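Local coordinates for hypothetical protein (Fusobacterium nucleatum subsp. nucleatum, PDB 2GSL), which may be a magnesium-binding ribonuclease of the MrnC family, with a ribonuclease III domain, that takes part in RNA processing, at the interface of chains A and B. Numbering follows the deposited sequence. Chains: chain A/B, Hypothetical protein.

Contact 1: the interface of chains A and B. Residues chain A 28, 31, 35, 44-45, 48; chain B 17, 20-21, 23-24.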
# COMPACT_ATOMS: atom_id res chain seq x y z
N LEU A 28 2.16 3.25 0.78
CA LEU A 28 3.19 3.05 -0.25
C LEU A 28 4.01 4.29 -0.53
O LEU A 28 5.24 4.25 -0.45
CB LEU A 28 2.54 2.58 -1.56
CG LEU A 28 3.52 2.25 -2.68
CD1 LEU A 28 4.60 1.32 -2.15
CD2 LEU A 28 2.77 1.61 -3.81
N ARG A 31 6.10 5.24 2.64
CA ARG A 31 7.24 4.38 2.89
C ARG A 31 8.32 4.64 1.84
O ARG A 31 9.51 4.67 2.16
CB ARG A 31 6.83 2.93 2.87
CG ARG A 31 5.82 2.61 3.94
CD ARG A 31 5.69 1.13 4.04
NE ARG A 31 4.73 0.72 5.04
CZ ARG A 31 4.43 -0.55 5.29
NH1 ARG A 31 5.04 -1.51 4.60
NH2 ARG A 31 3.53 -0.87 6.21
N LEU A 35 12.01 5.53 2.69
CA LEU A 35 12.88 4.38 2.48
C LEU A 35 14.09 4.75 1.63
O LEU A 35 14.75 3.88 1.07
CB LEU A 35 12.09 3.28 1.79
CG LEU A 35 12.66 1.85 1.85
CD1 LEU A 35 12.82 1.39 3.29
CD2 LEU A 35 11.73 0.92 1.09
N LEU A 44 12.66 4.27 10.78
CA LEU A 44 11.88 4.31 9.55
C LEU A 44 10.39 4.23 9.86
O LEU A 44 9.61 5.08 9.43
CB LEU A 44 12.27 3.12 8.68
CG LEU A 44 11.44 2.92 7.41
CD1 LEU A 44 11.60 4.12 6.49
CD2 LEU A 44 11.89 1.66 6.72
N ASN A 45 10.01 3.20 10.61
CA ASN A 45 8.63 2.97 11.00
C ASN A 45 8.06 4.18 11.74
O ASN A 45 6.93 4.59 11.50
CB ASN A 45 8.54 1.72 11.89
CG ASN A 45 8.80 0.43 11.11
OD1 ASN A 45 9.80 0.30 10.40
ND2 ASN A 45 7.89 -0.53 11.25
N VAL A 48 7.15 6.92 9.36
CA VAL A 48 6.03 6.51 8.53
C VAL A 48 4.72 6.70 9.27
O VAL A 48 3.79 7.33 8.75
CB VAL A 48 6.16 5.04 8.11
CG1 VAL A 48 4.94 4.62 7.32
CG2 VAL A 48 7.42 4.84 7.28
N GLU B 17 14.66 -3.57 4.22
CA GLU B 17 14.21 -2.33 3.59
C GLU B 17 13.46 -2.64 2.30
O GLU B 17 12.50 -1.96 1.96
CB GLU B 17 15.39 -1.40 3.29
CG GLU B 17 15.96 -0.65 4.49
CD GLU B 17 17.26 0.10 4.17
OE1 GLU B 17 18.30 -0.58 3.98
OE2 GLU B 17 17.24 1.35 4.10
N PHE B 20 10.04 -4.03 3.26
CA PHE B 20 9.18 -2.97 3.75
C PHE B 20 8.40 -2.38 2.57
O PHE B 20 7.18 -2.24 2.61
CB PHE B 20 10.06 -1.90 4.44
CG PHE B 20 9.27 -0.87 5.22
CD1 PHE B 20 8.41 -1.25 6.25
CD2 PHE B 20 9.39 0.48 4.93
CE1 PHE B 20 7.69 -0.31 6.97
CE2 PHE B 20 8.68 1.44 5.64
CZ PHE B 20 7.82 1.04 6.66
N LEU B 21 9.11 -2.05 1.50
CA LEU B 21 8.45 -1.49 0.33
C LEU B 21 7.54 -2.54 -0.34
O LEU B 21 6.37 -2.27 -0.63
CB LEU B 21 9.51 -0.99 -0.64
CG LEU B 21 8.99 -0.28 -1.88
CD1 LEU B 21 8.14 0.92 -1.50
CD2 LEU B 21 10.20 0.14 -2.71
N ASP B 23 5.96 -5.10 0.79
CA ASP B 23 4.76 -5.41 1.59
C ASP B 23 3.67 -4.41 1.23
O ASP B 23 2.52 -4.77 1.03
CB ASP B 23 5.11 -5.31 3.10
CG ASP B 23 3.91 -4.94 3.98
OD1 ASP B 23 3.15 -5.85 4.38
OD2 ASP B 23 3.72 -3.73 4.28
N ALA B 24 4.05 -3.15 1.14
CA ALA B 24 3.07 -2.14 0.84
C ALA B 24 2.57 -2.32 -0.60
O ALA B 24 1.37 -2.18 -0.86
CB ALA B 24 3.66 -0.75 1.06
O HOH W 1 3.09 -3.70 7.38
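With CG anti to its backbone N (chi1 -169°), the ring of B:Phe20 is thrown out from helix 15-34 of its chain toward chain A, while A:Arg31, CG anti to its carbonyl carbon and the chain extended from CG to NE, crosses obliquely over one face of that ring. The site belongs to the two-fold interface of a ribonuclease III domain of the MrnC family; enzymes with this domain typically work as dimers. CD of A:Arg31 sits 3.6 Å from the ring centroid of B:Phe20, a CH-pi contact, and the guanidinium lies stacked near the CE1 rim, the planes 7° apart. CD2 of A:Leu44 comes over the opposite face, near CD2 and CE2, so the ring is clamped between A:Arg31 and A:Leu44. CG2 of A:Val48 meets the ring edge in plane, 3.9 Å from CZ of B:Phe20. NH1 of A:Arg31 forms a salt bridge and hydrogen bond of 2.6 Å to carboxylate OD2 of active-site B:Asp23, on its anti lone pair. NH1 also donates to the carbonyl O of B:Phe20 at 3.0 Å; this O lies in the guanidinium plane, whereas OD2 is 25° out of it. NH2 reaches OD2 through water 1. The positive guanidinium would probably favour the ionised carboxylate and limit its rotation. A:Leu35 crosses B:Leu21 and B:Glu17 obliquely, CD2 against CB of B:Leu21 and CD1 toward CB of B:Glu17. CD1 of A:Leu28 touches both CD1 of B:Leu21 and CB of B:Ala24.

Contact 2: the interface of chains A and B. Residues chain A 25, 28-29, 32, 110; chain B 25, 28, 32, 110.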
# COMPACT_ATOMS: atom_id res chain seq x y z
N ILE A 25 -2.51 3.10 -0.87
CA ILE A 25 -1.79 3.99 -1.78
C ILE A 25 -0.96 4.98 -0.98
O ILE A 25 0.18 5.30 -1.34
CB ILE A 25 -2.79 4.76 -2.71
CG1 ILE A 25 -3.57 3.78 -3.58
CG2 ILE A 25 -2.05 5.72 -3.64
CD1 ILE A 25 -4.70 4.41 -4.35
N LEU A 28 2.16 3.25 0.78
CA LEU A 28 3.19 3.05 -0.25
C LEU A 28 4.01 4.29 -0.53
O LEU A 28 5.24 4.25 -0.45
CB LEU A 28 2.54 2.58 -1.56
CG LEU A 28 3.52 2.25 -2.68
CD1 LEU A 28 4.60 1.32 -2.15
CD2 LEU A 28 2.77 1.61 -3.81
N GLU A 29 3.35 5.39 -0.86
CA GLU A 29 4.05 6.62 -1.14
C GLU A 29 4.88 7.08 0.05
O GLU A 29 6.04 7.46 -0.11
CB GLU A 29 3.05 7.70 -1.55
CG GLU A 29 2.47 7.48 -2.93
CD GLU A 29 3.56 7.19 -3.98
OE1 GLU A 29 3.57 6.06 -4.53
OE2 GLU A 29 4.38 8.09 -4.22
N LYS A 32 7.90 4.84 0.59
CA LYS A 32 8.85 5.10 -0.49
C LYS A 32 9.78 6.27 -0.19
O LYS A 32 11.00 6.13 -0.27
CB LYS A 32 8.12 5.41 -1.80
CG LYS A 32 7.53 4.23 -2.49
CD LYS A 32 7.48 4.48 -3.99
CE LYS A 32 6.67 5.73 -4.32
NZ LYS A 32 6.47 5.94 -5.78
N TYR A 110 -6.24 7.63 -8.17
CA TYR A 110 -5.54 6.48 -8.70
C TYR A 110 -6.39 5.78 -9.77
O TYR A 110 -5.99 5.69 -10.93
CB TYR A 110 -5.24 5.53 -7.55
CG TYR A 110 -4.26 4.45 -7.90
CD1 TYR A 110 -2.90 4.65 -7.77
CD2 TYR A 110 -4.71 3.20 -8.30
CE1 TYR A 110 -2.01 3.63 -8.03
CE2 TYR A 110 -3.83 2.18 -8.57
CZ TYR A 110 -2.49 2.39 -8.43
OH TYR A 110 -1.64 1.33 -8.65
N ILE B 25 3.48 -2.63 -1.52
CA ILE B 25 3.15 -2.84 -2.94
C ILE B 25 2.17 -4.01 -3.03
O ILE B 25 1.06 -3.89 -3.57
CB ILE B 25 4.47 -3.11 -3.75
CG1 ILE B 25 5.26 -1.80 -3.86
CG2 ILE B 25 4.17 -3.65 -5.16
CD1 ILE B 25 6.73 -1.97 -4.09
N LEU B 28 -1.33 -3.17 -1.85
CA LEU B 28 -2.04 -2.32 -2.81
C LEU B 28 -2.65 -3.16 -3.95
O LEU B 28 -3.81 -2.97 -4.29
CB LEU B 28 -1.09 -1.26 -3.39
CG LEU B 28 -1.74 -0.31 -4.39
CD1 LEU B 28 -2.93 0.37 -3.74
CD2 LEU B 28 -0.73 0.72 -4.88
N LYS B 32 -6.51 -3.69 -4.73
CA LYS B 32 -7.08 -3.25 -5.99
C LYS B 32 -7.91 -4.36 -6.62
O LYS B 32 -9.01 -4.12 -7.10
CB LYS B 32 -5.98 -2.87 -6.97
CG LYS B 32 -5.09 -1.77 -6.48
CD LYS B 32 -4.49 -0.98 -7.63
CE LYS B 32 -3.62 -1.83 -8.52
NZ LYS B 32 -2.84 -0.93 -9.41
N TYR B 110 9.80 -3.18 -8.36
CA TYR B 110 9.18 -1.86 -8.37
C TYR B 110 10.23 -0.76 -8.54
O TYR B 110 10.09 0.11 -9.40
CB TYR B 110 8.38 -1.63 -7.08
CG TYR B 110 7.59 -0.34 -7.04
CD1 TYR B 110 6.24 -0.31 -7.39
CD2 TYR B 110 8.21 0.87 -6.68
CE1 TYR B 110 5.52 0.90 -7.38
CE2 TYR B 110 7.52 2.07 -6.67
CZ TYR B 110 6.18 2.08 -7.02
OH TYR B 110 5.50 3.29 -7.01
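Where the 15-34 helices of the two ribonuclease III domains pack antiparallel, the side chains of A:Leu28 and B:Leu28 cross at about a right angle, CD2 to CD2 at 3.8 Å. The other branch of each leucine reaches the isoleucine of the facing helix: CD1 of B:Leu28 lies 3.5 Å from CG1 of A:Ile25, and CD1 of A:Leu28 packs obliquely on CG1 of B:Ile25 in the twin arrangement. In both isoleucines CG1 is anti to the carbonyl carbon (chi1 -62° in A:Ile25), so this branch is the one offered to the partner. Flanking the apolar patch, each lysine crosses the opposite tyrosine at about a right angle. NZ of B:Lys32 donates to the phenol OH of A:Tyr110 at 2.7 Å, approaching in the plane of the ring at its edge, and CD of B:Lys32 touches CE2 of the same ring. In the twin, NZ of A:Lys32 donates to OH of B:Tyr110 at 3.1 Å. Both lysines bend at chi3 (-58° in A:Lys32), which brings CD against the CE2 rim and turns the terminal NZ to the hydroxyl. The tyrosines come from helix 93-111, CG anti to the backbone N (chi1 -167° in A:Tyr110). Farther out, CG1 of A:Ile25 sits off-centre over one face of its own chain's A:Tyr110 ring. A:Glu29 probably helps to position A:Lys32 from within the same helix: its carboxylate OE1 forms a salt bridge of 3.2 Å with NZ of A:Lys32.

The centres of contact 1 and contact 2 lie about 10 Å apart, and both are built on helix 15-34 of each chain. A:Leu28 is shared, so the two probably form one surface. Contact 1 adds helix 41-52 of chain A, contact 2 the end of helix 93-111. Contact 2 straddles the two-fold axis, while contact 1 recurs off it with the chains exchanged. A:Asp23 is about 11 Å from the centre of contact 1 and 8 Å from that of contact 2. Because the active-site aspartate of the partner chain lies within contact 1, dimer formation may help to shape the catalytic region.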